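Local coordinates for protein fructokinase (Xylella fastidiosa Temecula1, PDB 3LJS) that probably transfers a phosphate group from ATP to fructose, as a sugar kinase of the PfkB family with a ribokinase-like fold, at residues I7-E12 against N41-V46; I132-S137 against G267-F272; D166-P171 against A260-V265; T295-A300 against S324-Q329; A304-R309 against T314-L319. All coordinates share one frame; numbering follows the deposited sequence.

Contact 1 of 5, residues I7-E12 against N41-V46; sequences ILCFGE and NVAVAV
Cys9 SG sits at the centre of this contact, resting on helix 38-49. Cys9 SG lies 3.7 Å from Ala43 N, a packing distance, and touches the Ala43 methyl, with SG to CB at 3.9 Å. Its third neighbour is the CG1 branch of Val42, 3.8 Å from Cys9 SG. With SG set against the side of the backbone N (chi1 -66°), the thiol leans over the helix backbone between Val42 and Ala43. One helical turn on, Val46 meets Ile7, two residues back on the strand. The extended branch of Ile7 ends at CD1, which meets the fork of Val46, 3.6 Å from Val46 CG1 and 4.0 Å from Val46 CG2, the two side chains lying aslant. Ile7 and Cys9 share one face of the strand, and the helix runs back across that face at 155°, its axis 8.4 Å from that of the strand. This is the packing of a helix on a central strand of the alpha/beta core of a ribokinase-like fold. In the sheet, strand 6-10 lies between strands 53-60 and 130-136. Val53 of the first backs Ala43 and Val46, and helix 262-275 flanks helix 38-49, bringing Leu269 to Ile7 and Val265 to Val42.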
# COMPACT_ATOMS: atom_id res chain seq x y z
N ILE B 7 -0.17 23.61 20.31
CA ILE B 7 -1.32 22.84 19.87
C ILE B 7 -0.77 21.46 19.56
O ILE B 7 0.13 21.30 18.73
CB ILE B 7 -1.96 23.45 18.62
CG1 ILE B 7 -2.53 24.82 18.98
CG2 ILE B 7 -3.07 22.52 18.09
CD1 ILE B 7 -3.02 25.61 17.80
N LEU B 8 -1.29 20.47 20.25
CA LEU B 8 -0.85 19.10 20.08
C LEU B 8 -1.86 18.34 19.23
O LEU B 8 -3.00 18.15 19.63
CB LEU B 8 -0.67 18.50 21.48
CG LEU B 8 -0.58 17.02 21.80
CD1 LEU B 8 -0.09 16.24 20.62
CD2 LEU B 8 0.33 16.85 23.02
N CYS B 9 -1.44 17.94 18.04
CA CYS B 9 -2.30 17.20 17.12
C CYS B 9 -1.91 15.74 17.18
O CYS B 9 -0.77 15.38 16.87
CB CYS B 9 -2.14 17.73 15.69
SG CYS B 9 -2.72 19.43 15.48
N PHE B 10 -2.85 14.89 17.56
CA PHE B 10 -2.55 13.47 17.70
C PHE B 10 -3.28 12.53 16.75
O PHE B 10 -4.45 12.73 16.44
CB PHE B 10 -2.86 13.03 19.14
CG PHE B 10 -2.74 11.55 19.35
CD1 PHE B 10 -1.49 10.97 19.56
CD2 PHE B 10 -3.86 10.73 19.28
CE1 PHE B 10 -1.37 9.58 19.70
CE2 PHE B 10 -3.75 9.35 19.42
CZ PHE B 10 -2.50 8.78 19.63
N GLY B 11 -2.58 11.49 16.31
CA GLY B 11 -3.24 10.53 15.45
C GLY B 11 -2.46 10.02 14.26
O GLY B 11 -1.28 9.68 14.36
N GLU B 12 -3.13 9.98 13.12
CA GLU B 12 -2.50 9.46 11.93
C GLU B 12 -2.03 10.50 10.94
O GLU B 12 -2.67 11.53 10.72
CB GLU B 12 -3.44 8.47 11.22
CG GLU B 12 -4.49 9.11 10.31
CD GLU B 12 -5.61 9.83 11.05
OE1 GLU B 12 -5.56 9.90 12.30
OE2 GLU B 12 -6.54 10.33 10.38
N ASN B 41 -2.98 17.26 8.85
CA ASN B 41 -3.36 18.44 8.07
C ASN B 41 -3.59 19.62 9.02
O ASN B 41 -3.21 20.75 8.72
CB ASN B 41 -4.66 18.20 7.29
CG ASN B 41 -4.52 17.15 6.20
OD1 ASN B 41 -3.45 16.98 5.61
ND2 ASN B 41 -5.61 16.45 5.91
N VAL B 42 -4.23 19.37 10.15
CA VAL B 42 -4.49 20.44 11.10
C VAL B 42 -3.18 21.03 11.59
O VAL B 42 -3.03 22.25 11.68
CB VAL B 42 -5.31 19.92 12.31
CG1 VAL B 42 -5.45 21.03 13.36
CG2 VAL B 42 -6.70 19.47 11.84
N ALA B 43 -2.21 20.17 11.87
CA ALA B 43 -0.90 20.60 12.35
C ALA B 43 -0.20 21.52 11.35
O ALA B 43 0.34 22.57 11.72
CB ALA B 43 -0.02 19.38 12.65
N VAL B 44 -0.22 21.12 10.08
CA VAL B 44 0.44 21.92 9.05
C VAL B 44 -0.27 23.25 8.84
O VAL B 44 0.38 24.27 8.58
CB VAL B 44 0.51 21.16 7.71
CG1 VAL B 44 1.10 22.05 6.63
CG2 VAL B 44 1.37 19.91 7.87
N ALA B 45 -1.59 23.26 8.97
CA ALA B 45 -2.34 24.50 8.81
C ALA B 45 -1.97 25.47 9.93
O ALA B 45 -1.81 26.66 9.69
CB ALA B 45 -3.84 24.21 8.83
N VAL B 46 -1.84 24.95 11.15
CA VAL B 46 -1.48 25.78 12.30
C VAL B 46 -0.06 26.33 12.14
O VAL B 46 0.18 27.51 12.41
CB VAL B 46 -1.55 24.97 13.63
CG1 VAL B 46 -1.02 25.82 14.79
CG2 VAL B 46 -2.99 24.55 13.91

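Contact 2 of 5, residues I132-S137 against G267-F272; sequences IFHACS and GMLYTF
Leu269 reaches from helix 262-275 toward Ile132 and His134 of strand 130-136, and its atoms lay out the contact in order. At the root, Leu269 CB is 4.1 Å from Ile132 CD1. The chain then forks, and each methyl takes a different partner. Leu269 CD2 turns to Ile132, coming to 4.0 Å from Ile132 CG2, with the two side chains crossing at a slant. Leu269 CD1 goes the other way, along the strand to His134. This methyl, Leu269 CD1, rests 3.7 Å from His134 CB and 3.8 Å from His134 CG, crossing that side chain at about a right angle and meeting the imidazole obliquely.

Ile132 answers from the strand with its long branch. CG1 lies on the side of the backbone N (chi1 -57°) and the chain is extended beyond it, which brings Ile132 CD1 up to the helix backbone, 3.5 Å from Leu269 O. The same methyl, Ile132 CD1, lies 3.8 Å from Phe272 CB and near the plane of the Phe272 ring, at its edge. Inside the helix, Thr271 OG1 donates to Gly267 O at 3.0 Å. The backbone N of Thr271 grips the same oxygen from the opposite face of the carbonyl plane.

Helix and strand run almost antiparallel, 169° apart, so the helix lies lengthwise on one face of the central sheet of this alpha/beta fold. On the other face Phe133 packs against helix 143-158. Strands 6-10 and 162-166 flank strand 130-136, and helix 289-305 packs on this part of helix 262-275 through Thr271 and Phe272.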
# COMPACT_ATOMS: atom_id res chain seq x y z
N ILE B 132 -3.76 22.97 23.80
CA ILE B 132 -4.81 22.26 23.06
C ILE B 132 -4.33 20.87 22.62
O ILE B 132 -3.17 20.69 22.26
CB ILE B 132 -5.22 23.04 21.78
CG1 ILE B 132 -5.68 24.45 22.17
CG2 ILE B 132 -6.34 22.31 21.03
CD1 ILE B 132 -6.05 25.32 20.98
N PHE B 133 -5.23 19.89 22.68
CA PHE B 133 -4.95 18.51 22.25
C PHE B 133 -6.04 18.21 21.24
O PHE B 133 -7.23 18.20 21.58
CB PHE B 133 -5.05 17.54 23.43
CG PHE B 133 -4.81 16.09 23.07
CD1 PHE B 133 -3.53 15.54 23.14
CD2 PHE B 133 -5.86 15.26 22.68
CE1 PHE B 133 -3.30 14.20 22.83
CE2 PHE B 133 -5.65 13.91 22.36
CZ PHE B 133 -4.36 13.38 22.44
N HIS B 134 -5.66 17.98 19.99
CA HIS B 134 -6.65 17.70 18.95
C HIS B 134 -6.55 16.28 18.42
O HIS B 134 -5.46 15.80 18.12
CB HIS B 134 -6.50 18.68 17.78
CG HIS B 134 -7.53 18.49 16.71
ND1 HIS B 134 -7.26 17.83 15.52
CD2 HIS B 134 -8.84 18.81 16.67
CE1 HIS B 134 -8.36 17.75 14.80
NE2 HIS B 134 -9.34 18.33 15.47
N ALA B 135 -7.70 15.62 18.29
CA ALA B 135 -7.75 14.24 17.78
C ALA B 135 -8.97 14.04 16.88
O ALA B 135 -9.88 14.86 16.87
CB ALA B 135 -7.78 13.26 18.94
N CYS B 136 -8.96 12.93 16.14
CA CYS B 136 -10.05 12.58 15.22
C CYS B 136 -10.41 11.11 15.47
O CYS B 136 -9.68 10.41 16.16
CB CYS B 136 -9.60 12.79 13.77
SG CYS B 136 -9.27 14.55 13.38
N SER B 137 -11.52 10.63 14.90
CA SER B 137 -11.93 9.25 15.15
C SER B 137 -11.13 8.16 14.43
O SER B 137 -11.27 6.98 14.75
CB SER B 137 -13.42 9.06 14.83
OG SER B 137 -13.66 9.10 13.43
N GLY B 267 -7.29 26.71 11.59
CA GLY B 267 -7.49 28.13 11.77
C GLY B 267 -8.12 28.43 13.12
O GLY B 267 -7.71 29.36 13.82
N MSE B 268 -9.12 27.64 13.50
CA MSE B 268 -9.80 27.81 14.77
C MSE B 268 -8.89 27.59 15.98
O MSE B 268 -8.81 28.44 16.87
CB MSE B 268 -11.00 26.86 14.86
CG MSE B 268 -11.72 26.88 16.20
SE MSE B 268 -13.23 25.64 16.23
CE MSE B 268 -12.24 23.98 16.32
N LEU B 269 -8.20 26.45 16.01
CA LEU B 269 -7.31 26.16 17.12
C LEU B 269 -6.17 27.17 17.20
O LEU B 269 -5.75 27.57 18.29
CB LEU B 269 -6.76 24.73 17.01
CG LEU B 269 -7.84 23.63 16.97
CD1 LEU B 269 -7.18 22.25 16.96
CD2 LEU B 269 -8.76 23.75 18.19
N TYR B 270 -5.67 27.59 16.04
CA TYR B 270 -4.60 28.59 16.00
C TYR B 270 -5.05 29.85 16.74
O TYR B 270 -4.31 30.39 17.57
CB TYR B 270 -4.25 28.97 14.55
CG TYR B 270 -3.46 30.26 14.45
CD1 TYR B 270 -2.08 30.28 14.69
CD2 TYR B 270 -4.10 31.47 14.19
CE1 TYR B 270 -1.37 31.49 14.67
CE2 TYR B 270 -3.41 32.67 14.17
CZ TYR B 270 -2.04 32.68 14.41
OH TYR B 270 -1.38 33.89 14.41
N THR B 271 -6.26 30.31 16.45
CA THR B 271 -6.79 31.51 17.08
C THR B 271 -6.99 31.32 18.58
O THR B 271 -6.69 32.23 19.36
CB THR B 271 -8.11 31.96 16.43
OG1 THR B 271 -7.91 32.13 15.02
CG2 THR B 271 -8.55 33.29 17.00
N PHE B 272 -7.49 30.15 18.97
CA PHE B 272 -7.71 29.84 20.39
C PHE B 272 -6.39 30.00 21.15
O PHE B 272 -6.34 30.65 22.20
CB PHE B 272 -8.17 28.39 20.58
CG PHE B 272 -9.61 28.12 20.22
CD1 PHE B 272 -10.48 29.15 19.88
CD2 PHE B 272 -10.09 26.82 20.24
CE1 PHE B 272 -11.81 28.88 19.56
CE2 PHE B 272 -11.42 26.54 19.92
CZ PHE B 272 -12.28 27.57 19.58

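Contact 3 of 5, residues D166-P171 against A260-V265; sequences DLNFRP and AGDAFV. With PO4 (phosphate ion), chain C.
The start of helix 262-275, where Asp262 faces Asp166 and Asn168, lines the nucleotide-binding cleft, and a phosphate ion, probably from the crystallisation liquor, sits beside it. Asp166 OD1 and Asp262 OD1 are 4.0 Å apart, their carboxylate planes turned 74° against each other. Asp262 CG lies beside its own backbone N (chi1 -56°), which turns the carboxylate toward the loop. A water lies between the two acids and donates to both. Its bond to Asp262 OD1 is 2.9 Å, while the other, to Asp166 OD1, is short enough for its length to be doubtful. The CG2 methyl of Val265 packs 3.6 Å from Asp166 OD1.

Arg170 and Gly261 both bind ATP, although no nucleotide is present in this model. Gly261 takes the N-cap position of the helix, in the counterpart of the GAGD motif of PfkB kinases, here with alanine first; in relatives its backbone forms an anion hole beside the transferred phosphate.

Asn168 ND2 donates to phosphate O2 at 2.7 Å and 154°. Arg170 adds a weak bond from NH2 to O3 of the ion. Phe169 O takes a 3.0 Å bond from Arg170 NH1, lying in the guanidinium plane although the donor stands well above the plane of that carbonyl, and Asn168 OD1 lies 3.8 Å above the centre of one face of the Arg170 guanidinium. Asp262 OD2 accepts a hydrogen bond from Asn41 ND2. The separation of Asp262 OD2 from phosphate O4 is 2.7 Å. Lys195, another ATP-binding residue, donates to Ala260 O and makes a long, weak ion pair with Asp166 OD1.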
# COMPACT_ATOMS: atom_id res chain seq x y z
N ASP B 166 -12.54 16.38 16.33
CA ASP B 166 -13.22 16.53 15.04
C ASP B 166 -13.52 15.08 14.65
O ASP B 166 -12.62 14.33 14.31
CB ASP B 166 -12.29 17.18 14.02
CG ASP B 166 -12.95 17.40 12.66
OD1 ASP B 166 -12.27 17.91 11.75
OD2 ASP B 166 -14.15 17.06 12.50
N LEU B 167 -14.79 14.70 14.73
CA LEU B 167 -15.19 13.32 14.43
C LEU B 167 -14.48 12.77 13.21
O LEU B 167 -13.74 11.79 13.30
CB LEU B 167 -16.71 13.23 14.25
CG LEU B 167 -17.32 11.90 14.73
CD1 LEU B 167 -17.04 11.73 16.22
CD2 LEU B 167 -18.82 11.88 14.48
N ASN B 168 -14.70 13.40 12.06
CA ASN B 168 -14.04 12.96 10.84
C ASN B 168 -14.27 11.46 10.65
O ASN B 168 -13.35 10.70 10.33
CB ASN B 168 -12.54 13.26 10.96
CG ASN B 168 -11.88 13.45 9.62
OD1 ASN B 168 -11.22 12.55 9.10
ND2 ASN B 168 -12.06 14.63 9.04
N PHE B 169 -15.52 11.05 10.84
CA PHE B 169 -15.91 9.64 10.73
C PHE B 169 -15.80 9.06 9.32
O PHE B 169 -16.43 9.55 8.38
CB PHE B 169 -17.33 9.48 11.27
CG PHE B 169 -17.77 8.05 11.42
CD1 PHE B 169 -16.89 7.07 11.87
CD2 PHE B 169 -19.09 7.68 11.15
CE1 PHE B 169 -17.31 5.75 12.04
CE2 PHE B 169 -19.52 6.37 11.32
CZ PHE B 169 -18.64 5.40 11.76
N ARG B 170 -14.99 8.02 9.18
CA ARG B 170 -14.78 7.34 7.91
C ARG B 170 -15.04 5.85 8.12
O ARG B 170 -14.12 5.08 8.42
CB ARG B 170 -13.35 7.57 7.42
CG ARG B 170 -13.01 9.05 7.21
CD ARG B 170 -13.77 9.64 6.04
NE ARG B 170 -13.43 11.04 5.81
CZ ARG B 170 -13.96 12.07 6.47
NH1 ARG B 170 -14.87 11.86 7.41
NH2 ARG B 170 -13.57 13.31 6.19
N PRO B 171 -16.30 5.42 7.97
CA PRO B 171 -16.77 4.04 8.13
C PRO B 171 -15.90 2.97 7.47
O PRO B 171 -15.73 1.88 8.02
CB PRO B 171 -18.17 4.08 7.54
CG PRO B 171 -18.63 5.46 7.85
CD PRO B 171 -17.41 6.29 7.51
N ALA B 260 -16.43 22.89 5.84
CA ALA B 260 -15.27 23.16 6.70
C ALA B 260 -14.51 21.89 7.07
O ALA B 260 -15.06 20.97 7.68
CB ALA B 260 -15.73 23.87 7.96
N GLY B 261 -13.22 21.85 6.71
CA GLY B 261 -12.41 20.68 7.00
C GLY B 261 -11.25 20.91 7.95
O GLY B 261 -11.33 21.72 8.88
N ASP B 262 -10.14 20.22 7.70
CA ASP B 262 -8.98 20.33 8.57
C ASP B 262 -8.34 21.71 8.62
O ASP B 262 -7.80 22.09 9.66
CB ASP B 262 -7.93 19.29 8.19
CG ASP B 262 -8.49 17.87 8.21
OD1 ASP B 262 -9.36 17.58 9.07
OD2 ASP B 262 -8.06 17.06 7.38
N ALA B 263 -8.39 22.46 7.52
CA ALA B 263 -7.79 23.79 7.50
C ALA B 263 -8.61 24.70 8.42
O ALA B 263 -8.06 25.49 9.18
CB ALA B 263 -7.75 24.35 6.08
N PHE B 264 -9.93 24.58 8.33
CA PHE B 264 -10.85 25.36 9.16
C PHE B 264 -10.49 25.11 10.64
O PHE B 264 -10.40 26.04 11.45
CB PHE B 264 -12.29 24.91 8.89
CG PHE B 264 -13.32 25.58 9.77
CD1 PHE B 264 -14.00 26.71 9.34
CD2 PHE B 264 -13.59 25.08 11.04
CE1 PHE B 264 -14.94 27.33 10.16
CE2 PHE B 264 -14.52 25.69 11.86
CZ PHE B 264 -15.20 26.82 11.42
N VAL B 265 -10.30 23.83 10.98
CA VAL B 265 -9.96 23.46 12.34
C VAL B 265 -8.63 24.06 12.76
O VAL B 265 -8.50 24.58 13.86
CB VAL B 265 -9.90 21.93 12.50
CG1 VAL B 265 -9.40 21.57 13.90
CG2 VAL B 265 -11.30 21.34 12.29
P PO4 C . -9.79 14.77 5.89
O1 PO4 C . -10.08 15.52 4.64
O2 PO4 C . -10.38 15.49 7.05
O3 PO4 C . -10.38 13.41 5.80
O4 PO4 C . -8.32 14.66 6.07
O HOH W 1 -12.21 18.24 9.23

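Contact 4 of 5, residues T295-A300 against S324-Q329; sequences TLRFAA and SLIQEQ
Ile326 carries this contact from the C-terminal helix, sending its two branches to neighbouring residues, Arg297 and Phe298, of helix 289-305. The long branch ends in Ile326 CD1, which lies 3.8 Å from Phe298 CA and so rests on the helix backbone. The same methyl, Ile326 CD1, is 3.9 Å from Phe298 CD1, oblique to the ring, while the two side chains cross at about a right angle. The short branch, Ile326 CG2, turns to Arg297 and packs 3.8 Å from Arg297 CD, so the arginine contributes the aliphatic part of its chain. That chain runs straight out from the helix (chi1 168°) and bends only at chi3, beyond the methylene that does the touching.

The pair joins the last two helices of the chain, with Ile326 set against Arg297 and Phe298; the closest CA atoms, those of Phe298 and Ile326, are 7.3 Å apart. The contact lies near the surface, far from the nucleotide site.

Further out, Ala301 extends the seat of Ile326 along helix 289-305, and Leu325 continues the interface by packing on Ala301 and Leu305. The Phe298 ring is buried by Leu319, Val322 and Leu323 of the C-terminal helix, and by Thr271 of helix 262-275 from the core side. The C-terminal helix itself ends just past Ile326: Gln329 leaves helical geometry, though Gln329 N still donates to Leu325 O at 2.8 Å, and its side-chain OE1 takes a weak bond from Arg251.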
# COMPACT_ATOMS: atom_id res chain seq x y z
N THR B 295 -13.95 34.76 15.86
CA THR B 295 -12.98 33.68 15.72
C THR B 295 -13.32 32.68 14.64
O THR B 295 -12.45 32.24 13.89
CB THR B 295 -12.80 32.94 17.06
OG1 THR B 295 -12.12 33.79 17.98
CG2 THR B 295 -12.01 31.65 16.86
N LEU B 296 -14.59 32.30 14.54
CA LEU B 296 -14.97 31.34 13.51
C LEU B 296 -14.91 31.96 12.12
O LEU B 296 -14.75 31.25 11.13
CB LEU B 296 -16.36 30.76 13.81
CG LEU B 296 -16.37 30.03 15.16
CD1 LEU B 296 -17.76 29.45 15.42
CD2 LEU B 296 -15.32 28.91 15.17
N ARG B 297 -15.02 33.29 12.03
CA ARG B 297 -14.91 33.93 10.72
C ARG B 297 -13.47 33.71 10.22
O ARG B 297 -13.24 33.46 9.04
CB ARG B 297 -15.17 35.44 10.80
CG ARG B 297 -14.78 36.18 9.52
CD ARG B 297 -14.97 37.69 9.62
NE ARG B 297 -16.38 38.05 9.74
CZ ARG B 297 -16.94 38.50 10.86
NH1 ARG B 297 -16.22 38.66 11.96
NH2 ARG B 297 -18.24 38.79 10.87
N PHE B 298 -12.52 33.83 11.14
CA PHE B 298 -11.11 33.62 10.81
C PHE B 298 -10.93 32.18 10.32
O PHE B 298 -10.30 31.94 9.28
CB PHE B 298 -10.24 33.83 12.05
CG PHE B 298 -8.77 33.65 11.81
CD1 PHE B 298 -7.97 34.73 11.44
CD2 PHE B 298 -8.18 32.39 11.92
CE1 PHE B 298 -6.61 34.57 11.19
CE2 PHE B 298 -6.81 32.21 11.68
CZ PHE B 298 -6.02 33.30 11.31
N ALA B 299 -11.46 31.23 11.07
CA ALA B 299 -11.36 29.82 10.72
C ALA B 299 -11.93 29.56 9.32
O ALA B 299 -11.34 28.80 8.53
CB ALA B 299 -12.09 28.97 11.75
N ALA B 300 -13.06 30.18 9.02
CA ALA B 300 -13.69 30.01 7.71
C ALA B 300 -12.79 30.57 6.61
O ALA B 300 -12.71 30.01 5.52
CB ALA B 300 -15.05 30.71 7.69
N SER B 324 -5.88 39.29 5.03
CA SER B 324 -6.18 40.11 3.86
C SER B 324 -7.54 39.75 3.30
O SER B 324 -8.30 40.63 2.88
CB SER B 324 -5.13 39.93 2.76
OG SER B 324 -3.88 40.45 3.16
N LEU B 325 -7.85 38.45 3.27
CA LEU B 325 -9.15 38.01 2.76
C LEU B 325 -10.27 38.57 3.62
O LEU B 325 -11.28 39.06 3.10
CB LEU B 325 -9.24 36.48 2.74
CG LEU B 325 -10.63 35.92 2.44
CD1 LEU B 325 -11.10 36.41 1.08
CD2 LEU B 325 -10.61 34.40 2.48
N ILE B 326 -10.11 38.48 4.93
CA ILE B 326 -11.12 38.98 5.85
C ILE B 326 -11.27 40.49 5.72
O ILE B 326 -12.38 41.03 5.74
CB ILE B 326 -10.75 38.65 7.31
CG1 ILE B 326 -10.69 37.13 7.49
CG2 ILE B 326 -11.77 39.27 8.26
CD1 ILE B 326 -10.13 36.70 8.84
N GLN B 327 -10.14 41.18 5.58
CA GLN B 327 -10.13 42.63 5.43
C GLN B 327 -10.83 43.03 4.13
O GLN B 327 -11.69 43.91 4.12
CB GLN B 327 -8.69 43.15 5.44
CG GLN B 327 -8.52 44.64 5.18
CD GLN B 327 -9.19 45.52 6.22
OE1 GLN B 327 -9.31 45.14 7.38
NE2 GLN B 327 -9.61 46.71 5.80
N GLU B 328 -10.46 42.37 3.04
CA GLU B 328 -11.04 42.65 1.72
C GLU B 328 -12.52 42.34 1.67
O GLU B 328 -13.34 43.21 1.37
CB GLU B 328 -10.33 41.84 0.64
CG GLU B 328 -8.91 42.28 0.37
CD GLU B 328 -8.84 43.77 0.10
OE1 GLU B 328 -9.44 44.22 -0.91
OE2 GLU B 328 -8.20 44.49 0.89
N GLN B 329 -12.86 41.09 1.94
CA GLN B 329 -14.24 40.63 1.93
C GLN B 329 -14.94 41.25 3.13
O GLN B 329 -15.60 40.56 3.90
CB GLN B 329 -14.29 39.11 2.02
CG GLN B 329 -15.53 38.47 1.40
CD GLN B 329 -15.23 37.77 0.08
OE1 GLN B 329 -14.77 38.39 -0.87
NE2 GLN B 329 -15.49 36.47 0.03

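Contact 5 of 5, residues A304-R309 against T314-L319; sequences ALAVTR and TAMPML
Val307 O is the busiest acceptor here, approached by three donors of Thr314 and Ala315. The main bond comes from Thr314 N at 2.8 Å and 163°, its donor tilted 24° from the carbonyl plane. Ala315 N points at the same oxygen more weakly, from 3.5 Å, and Thr314 OG1 adds a weak bond of 3.3 Å. Thr314 OG1 stands between its backbone N and carbonyl carbon (chi1 57°), the crowded position, which also sets it beside Val307 CG1. Two residues facing one make this a classic beta bulge in the small antiparallel hairpin of strands 307-308 and 313-315. The return bond, Val307 N to Ala315 O, is 3.0 Å long and lies in the carbonyl plane. Ala315 O also receives a CA-H contact from Ala306, at 3.5 Å from CA.

Beyond the bridge, toward the helix end, the contact becomes apolar: Leu305 CB meets Pro317 CB at 3.7 Å, and the Ala306 methyl lies 4.2 Å from the selenium of Met316, a selenomethionine. Met316 O accepts from Arg48 of helix 38-49, while Met318 N, at the N-cap of the next helix, is bonded to Glu321. Arg309, whose CB packs on Thr314 CG2, also touches Pro28 of the second subunit.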
# COMPACT_ATOMS: atom_id res chain seq x y z
N ALA B 304 -11.31 28.60 3.43
CA ALA B 304 -11.60 29.08 2.08
C ALA B 304 -10.34 29.26 1.24
O ALA B 304 -10.38 29.11 0.01
CB ALA B 304 -12.38 30.40 2.16
N LEU B 305 -9.22 29.59 1.88
CA LEU B 305 -7.96 29.81 1.17
C LEU B 305 -7.14 28.55 0.94
O LEU B 305 -6.30 28.52 0.04
CB LEU B 305 -7.11 30.84 1.92
CG LEU B 305 -7.59 32.30 1.88
CD1 LEU B 305 -6.82 33.12 2.91
CD2 LEU B 305 -7.38 32.85 0.47
N ALA B 306 -7.36 27.53 1.77
CA ALA B 306 -6.63 26.28 1.63
C ALA B 306 -6.91 25.66 0.27
O ALA B 306 -8.05 25.69 -0.20
CB ALA B 306 -7.04 25.31 2.74
N VAL B 307 -5.88 25.11 -0.36
CA VAL B 307 -6.04 24.49 -1.67
C VAL B 307 -5.96 22.97 -1.58
O VAL B 307 -5.05 22.43 -0.96
CB VAL B 307 -4.95 24.98 -2.65
CG1 VAL B 307 -5.07 24.23 -3.98
CG2 VAL B 307 -5.08 26.48 -2.86
N THR B 308 -6.92 22.29 -2.20
CA THR B 308 -6.97 20.83 -2.20
C THR B 308 -6.99 20.26 -3.61
O THR B 308 -7.43 20.93 -4.56
CB THR B 308 -8.23 20.31 -1.47
OG1 THR B 308 -9.39 20.91 -2.05
CG2 THR B 308 -8.17 20.65 0.01
N ARG B 309 -6.51 19.03 -3.75
CA ARG B 309 -6.48 18.33 -5.03
C ARG B 309 -6.96 16.90 -4.75
O ARG B 309 -6.23 16.12 -4.15
CB ARG B 309 -5.06 18.30 -5.60
CG ARG B 309 -5.04 18.46 -7.12
CD ARG B 309 -4.10 17.49 -7.82
NE ARG B 309 -2.70 17.90 -7.78
CZ ARG B 309 -1.85 17.74 -8.79
NH1 ARG B 309 -2.26 17.18 -9.92
NH2 ARG B 309 -0.58 18.12 -8.67
N THR B 314 -2.77 20.83 -0.75
CA THR B 314 -1.55 21.12 -1.49
C THR B 314 -0.96 22.46 -1.06
O THR B 314 0.18 22.77 -1.39
CB THR B 314 -1.80 21.13 -3.02
OG1 THR B 314 -2.81 22.09 -3.34
CG2 THR B 314 -2.25 19.75 -3.49
N ALA B 315 -1.74 23.25 -0.32
CA ALA B 315 -1.28 24.55 0.15
C ALA B 315 -2.13 25.12 1.28
O ALA B 315 -3.36 25.13 1.21
CB ALA B 315 -1.24 25.54 -1.02
N MSE B 316 -1.46 25.60 2.33
CA MSE B 316 -2.13 26.21 3.47
C MSE B 316 -1.80 27.70 3.42
O MSE B 316 -0.70 28.08 3.01
CB MSE B 316 -1.63 25.59 4.78
CG MSE B 316 -1.90 24.09 4.88
SE MSE B 316 -3.79 23.69 4.83
CE MSE B 316 -3.74 21.94 5.70
N PRO B 317 -2.73 28.56 3.85
CA PRO B 317 -2.47 30.00 3.81
C PRO B 317 -1.70 30.54 5.02
O PRO B 317 -1.76 29.98 6.12
CB PRO B 317 -3.87 30.58 3.74
CG PRO B 317 -4.63 29.66 4.67
CD PRO B 317 -4.12 28.28 4.25
N MSE B 318 -0.96 31.62 4.79
CA MSE B 318 -0.20 32.27 5.86
C MSE B 318 -1.14 33.26 6.53
O MSE B 318 -2.19 33.61 5.99
CB MSE B 318 1.01 33.00 5.29
CG MSE B 318 2.02 32.10 4.61
SE MSE B 318 3.55 33.13 3.97
CE MSE B 318 2.69 34.02 2.48
N LEU B 319 -0.76 33.72 7.72
CA LEU B 319 -1.60 34.66 8.46
C LEU B 319 -1.95 35.90 7.64
O LEU B 319 -3.12 36.30 7.57
CB LEU B 319 -0.90 35.08 9.76
CG LEU B 319 -1.65 36.08 10.63
CD1 LEU B 319 -3.02 35.53 11.00
CD2 LEU B 319 -0.84 36.38 11.89

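Overall arrangement
Contact 1 closes first, a short loop that carries the chain from strand 6-10 through strands 14-19 and 30-36 to helix 38-49. Contact 2 then closes a long loop from strand 130-136 to helix 262-275, and contact 3 is nested inside it, joining the end of strand 162-166 to the start of the same helix. Backbone bonds between Leu8 and both Ile132 and His134 place contacts 1 and 2 side by side in the central sheet, while Asn41 links contact 1 to contact 3 through Asp262. Contact 4 ties helix 289-305 to the C-terminal helix, with the hairpin of contact 5 nested within its loop. Phe264 meets Ala299, and Ala263 meets Ala306, joining this end to the core.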